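Glutamate racemase (Escherichia coli, PDB 2JFN) belongs to the Asp/Glu/hydantoin racemase family, a two-domain alpha/beta fold, and holds a bound glutamic acid between its two sheets. Local coordinates at residues A[165-170]-A[204-210]; A[178-184]-A[213-217]. All blocks are in the same frame, centred on the assembly; numbering follows the deposited sequence.

Contact 1: A[165-170]-A[204-210]; sequences MVELAE and CTHFPLL. With GLU (glutamic acid), chain B.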
ATOM      1  N   MET A 165      14.060  -0.879   1.892  1.00 28.45           N
ATOM      2  CA  MET A 165      13.383  -1.332   0.685  1.00 28.20           C
ATOM      3  C   MET A 165      12.289  -0.334   0.302  1.00 27.54           C
ATOM      4  O   MET A 165      12.017  -0.111  -0.880  1.00 27.24           O
ATOM      5  CB  MET A 165      12.787  -2.720   0.906  1.00 28.91           C
ATOM      6  CG  MET A 165      12.439  -3.428  -0.395  1.00 30.59           C
ATOM      7  SD  MET A 165      11.847  -5.111  -0.138  1.00 31.94           S
ATOM      8  CE  MET A 165      13.365  -5.960   0.213  1.00 31.97           C
ATOM      9  N   VAL A 166      11.662   0.271   1.307  1.00 26.73           N
ATOM     10  CA  VAL A 166      10.625   1.254   1.040  1.00 26.74           C
ATOM     11  C   VAL A 166      11.260   2.403   0.260  1.00 27.07           C
ATOM     12  O   VAL A 166      10.692   2.895  -0.710  1.00 26.02           O
ATOM     13  CB  VAL A 166      10.015   1.804   2.344  1.00 26.61           C
ATOM     14  CG1 VAL A 166       8.973   2.871   2.018  1.00 26.96           C
ATOM     15  CG2 VAL A 166       9.383   0.669   3.139  1.00 26.49           C
ATOM     16  N   GLU A 167      12.448   2.816   0.696  1.00 27.89           N
ATOM     17  CA  GLU A 167      13.171   3.901   0.044  1.00 29.12           C
ATOM     18  C   GLU A 167      13.579   3.536  -1.375  1.00 28.28           C
ATOM     19  O   GLU A 167      13.589   4.384  -2.265  1.00 28.26           O
ATOM     20  CB  GLU A 167      14.414   4.277   0.860  1.00 31.04           C
ATOM     21  CG  GLU A 167      14.100   5.044   2.124  1.00 34.37           C
ATOM     22  CD  GLU A 167      13.197   6.241   1.863  1.00 36.89           C
ATOM     23  OE1 GLU A 167      13.461   6.999   0.900  1.00 38.46           O
ATOM     24  OE2 GLU A 167      12.219   6.430   2.619  1.00 38.74           O
ATOM     25  N   LEU A 168      13.924   2.272  -1.586  1.00 28.21           N
ATOM     26  CA  LEU A 168      14.312   1.822  -2.912  1.00 28.05           C
ATOM     27  C   LEU A 168      13.114   1.982  -3.841  1.00 27.93           C
ATOM     28  O   LEU A 168      13.258   2.412  -4.987  1.00 28.11           O
ATOM     29  CB  LEU A 168      14.775   0.360  -2.862  1.00 28.07           C
ATOM     30  CG  LEU A 168      16.125   0.163  -2.166  1.00 28.26           C
ATOM     31  CD1 LEU A 168      16.448  -1.313  -2.069  1.00 28.45           C
ATOM     32  CD2 LEU A 168      17.204   0.899  -2.944  1.00 28.49           C
ATOM     33  N   ALA A 169      11.928   1.655  -3.333  1.00 27.73           N
ATOM     34  CA  ALA A 169      10.703   1.777  -4.122  1.00 28.12           C
ATOM     35  C   ALA A 169      10.443   3.254  -4.414  1.00 28.18           C
ATOM     36  O   ALA A 169      10.111   3.623  -5.542  1.00 28.29           O
ATOM     37  CB  ALA A 169       9.511   1.161  -3.366  1.00 27.69           C
ATOM     38  N   GLU A 170      10.589   4.100  -3.397  1.00 28.76           N
ATOM     39  CA  GLU A 170      10.389   5.537  -3.592  1.00 29.18           C
ATOM     40  C   GLU A 170      11.351   6.019  -4.675  1.00 29.51           C
ATOM     41  O   GLU A 170      10.943   6.663  -5.640  1.00 29.71           O
ATOM     42  CB  GLU A 170      10.651   6.309  -2.293  1.00 29.14           C
ATOM     43  CG  GLU A 170       9.526   6.233  -1.266  1.00 29.02           C
ATOM     44  CD  GLU A 170       8.300   7.061  -1.653  1.00 29.97           C
ATOM     45  OE1 GLU A 170       7.171   6.648  -1.304  1.00 29.30           O
ATOM     46  OE2 GLU A 170       8.461   8.127  -2.292  1.00 30.01           O
ATOM     47  N   CYS A 204       4.002  -4.731   2.422  1.00 27.73           N
ATOM     48  CA  CYS A 204       4.205  -3.291   2.354  1.00 27.40           C
ATOM     49  C   CYS A 204       3.755  -2.956   0.938  1.00 26.65           C
ATOM     50  O   CYS A 204       4.245  -3.550  -0.023  1.00 26.53           O
ATOM     51  CB  CYS A 204       5.678  -2.943   2.557  1.00 28.28           C
ATOM     52  SG  CYS A 204       5.982  -1.179   2.706  1.00 29.75           S
ATOM     53  N   THR A 205       2.811  -2.029   0.795  1.00 25.96           N
ATOM     54  CA  THR A 205       2.313  -1.691  -0.539  1.00 25.54           C
ATOM     55  C   THR A 205       3.387  -1.108  -1.459  1.00 25.02           C
ATOM     56  O   THR A 205       3.184  -0.988  -2.668  1.00 25.08           O
ATOM     57  CB  THR A 205       1.098  -0.727  -0.468  1.00 25.97           C
ATOM     58  OG1 THR A 205       1.509   0.541   0.059  1.00 25.47           O
ATOM     59  CG2 THR A 205       0.017  -1.311   0.436  1.00 26.26           C
ATOM     60  N   HIS A 206       4.531  -0.743  -0.892  1.00 25.00           N
ATOM     61  CA  HIS A 206       5.632  -0.225  -1.707  1.00 25.50           C
ATOM     62  C   HIS A 206       6.345  -1.366  -2.446  1.00 25.23           C
ATOM     63  O   HIS A 206       6.853  -1.189  -3.560  1.00 24.85           O
ATOM     64  CB  HIS A 206       6.681   0.476  -0.838  1.00 25.48           C
ATOM     65  CG  HIS A 206       6.444   1.942  -0.639  1.00 25.77           C
ATOM     66  ND1 HIS A 206       5.468   2.436   0.200  1.00 26.12           N
ATOM     67  CD2 HIS A 206       7.089   3.022  -1.141  1.00 26.12           C
ATOM     68  CE1 HIS A 206       5.524   3.756   0.210  1.00 26.27           C
ATOM     69  NE2 HIS A 206       6.500   4.136  -0.596  1.00 25.97           N
ATOM     70  N   PHE A 207       6.377  -2.538  -1.821  1.00 25.12           N
ATOM     71  CA  PHE A 207       7.109  -3.670  -2.383  1.00 24.78           C
ATOM     72  C   PHE A 207       6.686  -4.236  -3.733  1.00 24.23           C
ATOM     73  O   PHE A 207       7.548  -4.578  -4.539  1.00 24.49           O
ATOM     74  CB  PHE A 207       7.232  -4.773  -1.317  1.00 24.50           C
ATOM     75  CG  PHE A 207       7.973  -4.328  -0.068  1.00 24.94           C
ATOM     76  CD1 PHE A 207       8.029  -5.150   1.059  1.00 24.92           C
ATOM     77  CD2 PHE A 207       8.598  -3.077  -0.014  1.00 25.02           C
ATOM     78  CE1 PHE A 207       8.690  -4.737   2.219  1.00 24.91           C
ATOM     79  CE2 PHE A 207       9.262  -2.654   1.142  1.00 24.68           C
ATOM     80  CZ  PHE A 207       9.307  -3.484   2.259  1.00 24.50           C
ATOM     81  N   PRO A 208       5.371  -4.346  -4.012  1.00 24.05           N
ATOM     82  CA  PRO A 208       4.992  -4.885  -5.323  1.00 23.79           C
ATOM     83  C   PRO A 208       5.619  -4.064  -6.458  1.00 23.75           C
ATOM     84  O   PRO A 208       5.833  -4.568  -7.561  1.00 23.71           O
ATOM     85  CB  PRO A 208       3.468  -4.782  -5.307  1.00 23.37           C
ATOM     86  CG  PRO A 208       3.145  -5.034  -3.872  1.00 23.62           C
ATOM     87  CD  PRO A 208       4.182  -4.179  -3.151  1.00 23.52           C
ATOM     88  N   LEU A 209       5.914  -2.798  -6.172  1.00 24.35           N
ATOM     89  CA  LEU A 209       6.526  -1.903  -7.157  1.00 24.73           C
ATOM     90  C   LEU A 209       7.932  -2.380  -7.524  1.00 24.96           C
ATOM     91  O   LEU A 209       8.482  -1.984  -8.555  1.00 25.40           O
ATOM     92  CB  LEU A 209       6.613  -0.475  -6.597  1.00 24.44           C
ATOM     93  CG  LEU A 209       5.288   0.222  -6.292  1.00 24.17           C
ATOM     94  CD1 LEU A 209       5.559   1.557  -5.624  1.00 24.39           C
ATOM     95  CD2 LEU A 209       4.503   0.408  -7.582  1.00 25.04           C
ATOM     96  N   LEU A 210       8.505  -3.224  -6.673  1.00 25.40           N
ATOM     97  CA  LEU A 210       9.850  -3.762  -6.884  1.00 26.09           C
ATOM     98  C   LEU A 210       9.807  -5.224  -7.321  1.00 26.97           C
ATOM     99  O   LEU A 210      10.827  -5.919  -7.291  1.00 26.49           O
ATOM    100  CB  LEU A 210      10.662  -3.659  -5.589  1.00 26.08           C
ATOM    101  CG  LEU A 210      10.968  -2.254  -5.059  1.00 26.43           C
ATOM    102  CD1 LEU A 210      11.527  -2.352  -3.663  1.00 26.49           C
ATOM    103  CD2 LEU A 210      11.946  -1.550  -5.990  1.00 26.75           C
TER
HETATM  104  N   GLU B1287       3.180   1.940   1.708  1.00 27.57           N
HETATM  105  CA  GLU B1287       3.864   1.571   2.951  1.00 28.20           C
HETATM  106  C   GLU B1287       2.957   0.653   3.749  1.00 28.44           C
HETATM  107  O   GLU B1287       2.229  -0.213   3.142  1.00 28.04           O
HETATM  108  CB  GLU B1287       4.191   2.837   3.758  1.00 28.42           C
HETATM  109  CG  GLU B1287       5.642   2.782   4.285  1.00 28.59           C
HETATM  110  CD  GLU B1287       5.886   3.868   5.326  1.00 29.41           C
HETATM  111  OE1 GLU B1287       6.666   3.661   6.252  1.00 29.10           O
HETATM  112  OE2 GLU B1287       5.316   4.960   5.244  1.00 28.72           O
HETATM  113  OXT GLU B1287       2.925   0.730   5.021  1.00 29.50           O

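Contact 2: A[178-184]-A[213-217]; sequences VSLDALK and ELLQV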
ATOM      1  N   VAL A 178      17.103   1.071  -9.258  1.00 42.87           N
ATOM      2  CA  VAL A 178      17.262   0.286  -8.046  1.00 41.57           C
ATOM      3  C   VAL A 178      18.553  -0.528  -8.079  1.00 40.74           C
ATOM      4  O   VAL A 178      18.803  -1.274  -9.023  1.00 40.65           O
ATOM      5  CB  VAL A 178      16.066  -0.679  -7.860  1.00 41.43           C
ATOM      6  CG1 VAL A 178      16.208  -1.443  -6.553  1.00 40.77           C
ATOM      7  CG2 VAL A 178      14.757   0.105  -7.895  1.00 41.33           C
ATOM      8  N   SER A 179      19.374  -0.376  -7.045  1.00 40.12           N
ATOM      9  CA  SER A 179      20.625  -1.121  -6.951  1.00 39.22           C
ATOM     10  C   SER A 179      20.328  -2.548  -6.519  1.00 38.78           C
ATOM     11  O   SER A 179      19.874  -2.780  -5.396  1.00 38.57           O
ATOM     12  CB  SER A 179      21.558  -0.481  -5.929  1.00 39.19           C
ATOM     13  OG  SER A 179      22.568  -1.398  -5.549  1.00 39.12           O
ATOM     14  N   LEU A 180      20.581  -3.506  -7.405  1.00 38.11           N
ATOM     15  CA  LEU A 180      20.327  -4.900  -7.076  1.00 37.12           C
ATOM     16  C   LEU A 180      21.229  -5.365  -5.941  1.00 36.72           C
ATOM     17  O   LEU A 180      20.846  -6.230  -5.157  1.00 36.33           O
ATOM     18  CB  LEU A 180      20.525  -5.787  -8.304  1.00 37.25           C
ATOM     19  CG  LEU A 180      19.585  -5.513  -9.484  1.00 37.36           C
ATOM     20  CD1 LEU A 180      19.789  -6.577 -10.554  1.00 37.56           C
ATOM     21  CD2 LEU A 180      18.133  -5.510  -9.008  1.00 37.57           C
ATOM     22  N   ASP A 181      22.424  -4.790  -5.845  1.00 36.44           N
ATOM     23  CA  ASP A 181      23.341  -5.169  -4.779  1.00 36.07           C
ATOM     24  C   ASP A 181      22.767  -4.778  -3.419  1.00 34.99           C
ATOM     25  O   ASP A 181      22.950  -5.488  -2.433  1.00 34.62           O
ATOM     26  CB  ASP A 181      24.714  -4.516  -4.977  1.00 37.55           C
ATOM     27  CG  ASP A 181      25.462  -5.079  -6.177  1.00 38.95           C
ATOM     28  OD1 ASP A 181      25.434  -6.312  -6.384  1.00 39.74           O
ATOM     29  OD2 ASP A 181      26.093  -4.290  -6.909  1.00 40.38           O
ATOM     30  N   ALA A 182      22.077  -3.643  -3.369  1.00 34.20           N
ATOM     31  CA  ALA A 182      21.462  -3.185  -2.126  1.00 33.44           C
ATOM     32  C   ALA A 182      20.370  -4.181  -1.729  1.00 32.88           C
ATOM     33  O   ALA A 182      20.226  -4.526  -0.560  1.00 32.37           O
ATOM     34  CB  ALA A 182      20.865  -1.788  -2.316  1.00 33.26           C
ATOM     35  N   LEU A 183      19.604  -4.643  -2.714  1.00 32.52           N
ATOM     36  CA  LEU A 183      18.546  -5.616  -2.463  1.00 31.97           C
ATOM     37  C   LEU A 183      19.108  -6.937  -1.961  1.00 31.47           C
ATOM     38  O   LEU A 183      18.586  -7.518  -1.007  1.00 31.07           O
ATOM     39  CB  LEU A 183      17.739  -5.879  -3.733  1.00 32.53           C
ATOM     40  CG  LEU A 183      16.467  -5.065  -3.956  1.00 33.44           C
ATOM     41  CD1 LEU A 183      15.784  -5.565  -5.230  1.00 33.67           C
ATOM     42  CD2 LEU A 183      15.530  -5.213  -2.753  1.00 33.50           C
ATOM     43  N   LYS A 184      20.165  -7.416  -2.611  1.00 30.86           N
ATOM     44  CA  LYS A 184      20.784  -8.676  -2.217  1.00 31.16           C
ATOM     45  C   LYS A 184      21.254  -8.602  -0.772  1.00 30.89           C
ATOM     46  O   LYS A 184      21.164  -9.577  -0.029  1.00 30.37           O
ATOM     47  CB  LYS A 184      21.980  -8.994  -3.121  1.00 31.63           C
ATOM     48  CG  LYS A 184      21.607  -9.323  -4.552  1.00 32.93           C
ATOM     49  CD  LYS A 184      22.841  -9.457  -5.430  1.00 33.75           C
ATOM     50  CE  LYS A 184      22.458  -9.645  -6.888  1.00 34.92           C
ATOM     51  NZ  LYS A 184      23.663  -9.657  -7.779  1.00 35.78           N
ATOM     52  N   GLU A 213      12.669  -6.407  -9.690  1.00 30.23           N
ATOM     53  CA  GLU A 213      13.942  -6.439  -8.991  1.00 29.95           C
ATOM     54  C   GLU A 213      13.998  -7.584  -7.977  1.00 29.41           C
ATOM     55  O   GLU A 213      15.012  -8.276  -7.872  1.00 29.01           O
ATOM     56  CB  GLU A 213      14.189  -5.112  -8.266  1.00 30.26           C
ATOM     57  CG  GLU A 213      14.442  -3.907  -9.167  1.00 31.58           C
ATOM     58  CD  GLU A 213      13.177  -3.300  -9.763  1.00 32.64           C
ATOM     59  OE1 GLU A 213      12.057  -3.717  -9.390  1.00 32.86           O
ATOM     60  OE2 GLU A 213      13.311  -2.389 -10.607  1.00 33.12           O
ATOM     61  N   LEU A 214      12.916  -7.771  -7.221  1.00 28.84           N
ATOM     62  CA  LEU A 214      12.868  -8.837  -6.219  1.00 28.43           C
ATOM     63  C   LEU A 214      13.028 -10.212  -6.851  1.00 28.83           C
ATOM     64  O   LEU A 214      13.726 -11.071  -6.316  1.00 27.87           O
ATOM     65  CB  LEU A 214      11.552  -8.791  -5.437  1.00 28.13           C
ATOM     66  CG  LEU A 214      11.420  -7.640  -4.432  1.00 27.63           C
ATOM     67  CD1 LEU A 214       9.999  -7.581  -3.889  1.00 27.49           C
ATOM     68  CD2 LEU A 214      12.434  -7.838  -3.301  1.00 27.85           C
ATOM     69  N   LEU A 215      12.387 -10.413  -7.993  1.00 29.30           N
ATOM     70  CA  LEU A 215      12.466 -11.693  -8.673  1.00 30.96           C
ATOM     71  C   LEU A 215      13.853 -11.975  -9.247  1.00 31.93           C
ATOM     72  O   LEU A 215      14.198 -13.124  -9.501  1.00 32.43           O
ATOM     73  CB  LEU A 215      11.396 -11.765  -9.762  1.00 30.54           C
ATOM     74  CG  LEU A 215       9.984 -11.839  -9.171  1.00 30.81           C
ATOM     75  CD1 LEU A 215       8.949 -11.812 -10.273  1.00 30.80           C
ATOM     76  CD2 LEU A 215       9.849 -13.112  -8.346  1.00 30.46           C
ATOM     77  N   GLN A 216      14.653 -10.933  -9.446  1.00 33.13           N
ATOM     78  CA  GLN A 216      15.999 -11.129  -9.974  1.00 34.56           C
ATOM     79  C   GLN A 216      16.951 -11.537  -8.854  1.00 34.80           C
ATOM     80  O   GLN A 216      17.937 -12.233  -9.085  1.00 35.06           O
ATOM     81  CB  GLN A 216      16.524  -9.845 -10.626  1.00 35.66           C
ATOM     82  CG  GLN A 216      15.720  -9.345 -11.812  1.00 37.89           C
ATOM     83  CD  GLN A 216      16.371  -8.151 -12.486  1.00 39.33           C
ATOM     84  OE1 GLN A 216      17.396  -8.288 -13.156  1.00 41.09           O
ATOM     85  NE2 GLN A 216      15.788  -6.970 -12.302  1.00 39.66           N
ATOM     86  N   VAL A 217      16.642 -11.103  -7.638  1.00 34.71           N
ATOM     87  CA  VAL A 217      17.476 -11.383  -6.478  1.00 35.07           C
ATOM     88  C   VAL A 217      17.070 -12.622  -5.690  1.00 35.24           C
ATOM     89  O   VAL A 217      17.925 -13.369  -5.220  1.00 34.92           O
ATOM     90  CB  VAL A 217      17.484 -10.161  -5.519  1.00 35.06           C
ATOM     91  CG1 VAL A 217      18.297 -10.464  -4.269  1.00 35.49           C
ATOM     92  CG2 VAL A 217      18.052  -8.957  -6.237  1.00 35.11           C
TER
HETATM   93  O   HOH W   1      15.428  -0.485 -11.250  1.00 44.16           O

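Contact 1: A[165-170]-A[204-210]
Cys204, Thr205 and His206, in the turn that follows strand 199-202, belong to the glutamic acid pocket of this racemase-family fold; helix 163-174 packs behind them, and its Glu170 meets His206. His206 NE2 donates to Glu170 OE1 at 2.7 Å with an N-H...O angle of 172°. The carboxylate oxygen lies close to the imidazole plane and is used on its anti side, while the carboxylate itself is turned 46° from the ring. Val31 N also donates to OE1, and OE2 is tied to His174, so both oxygens are held. At the other ring nitrogen, ND1 accepts from the ligand amino N at 2.8 Å. Val166 CG1 covers one face of the same ring, 3.7 Å from its centroid, and Ala169 CB lies at the ring edge. A chi1 of 178° sets Val166 CG1 opposite the backbone N and over the imidazole, leaving CG2 to meet Phe207 CE2 and Cys204 SG.

Farther from the ligand, Met165 and Phe207 form a Met-aromatic contact: SD stands 3.6 Å from the ring centroid, almost on the normal, opposite Cys204 CB on the other face. Leu210 CD1 touches Met165 CG at 3.6 Å. On the pocket side, Cys204 SG comes within 3.5 Å of the ligand CA, and Thr205 N donates to the ligand O at 3.0 Å.

Contact 2: A[178-184]-A[213-217]
Helices 180-184 and 213-217 cross at -63°, with their axes 9.8 Å apart at closest approach. Their CA atoms come nearest at Lys184 and Val217, 6.0 Å, and at Leu180 and Glu213, so the interface follows one turn of each helix. Ser179 is the N-cap of the first helix, its OG accepting from Ala182 N.

Val217 and Glu213 carry the packing from the second helix. The two methyls of Val217 divide the work: CG1 meets Lys184 CG at 3.5 Å, and CG2 lies against Leu183 CB at 4.0 Å. Lys184 thus contributes the aliphatic root of its side chain, beyond which the chain runs extended. Leu183 sends its two branches to different partners, CD1 to Glu213 CB at 3.5 Å and CD2 to Leu214 CD2. Leu180 reaches across with CD2 near Glu213 CG and CD1 beside Gln216 OE1.

Glu213 CG lies against Val178 CB at 3.8 Å, and the bend at chi2 (80°) then turns the carboxylate along the valine toward a water. This water accepts from Val178 N and donates to Glu213 OE2, at 3.0 Å and 2.9 Å from these atoms, a polar bridge at the edge of a largely apolar contact. OE1 is in a salt bridge with Lys172, so the carboxylate is held at both oxygens, an arrangement that would favour its charged form.

Helix 163-174 flanks the contact: Leu183 packs on its Met165 and Leu168, and Val178 on Lys172. Leu187, just after helix 180-186, touches both Leu214 and Val217 of helix 211-217, which leads on to strand 223-225 at one border of the four-stranded parallel sheet.

Contact 1 and contact 2, with centres about 12 Å apart, touch each other through apolar side chains. Met165 CE meets Leu183 CD2 at 3.7 Å, and Leu210 CD2 meets Val178 CG2 at 3.8 Å. Their segments alternate along the chain: helices 163-174 and 180-186 follow each other, then residues 204-210 lead directly into helix 211-217, so the same two chain regions are paired twice. Contact 1 touches the bound glutamic acid, whereas the side chain of Leu214 in contact 2 is about 13 Å from it. Lys172 joins the two by polar bonds, reaching Leu209 O of contact 1 and Glu213 of contact 2.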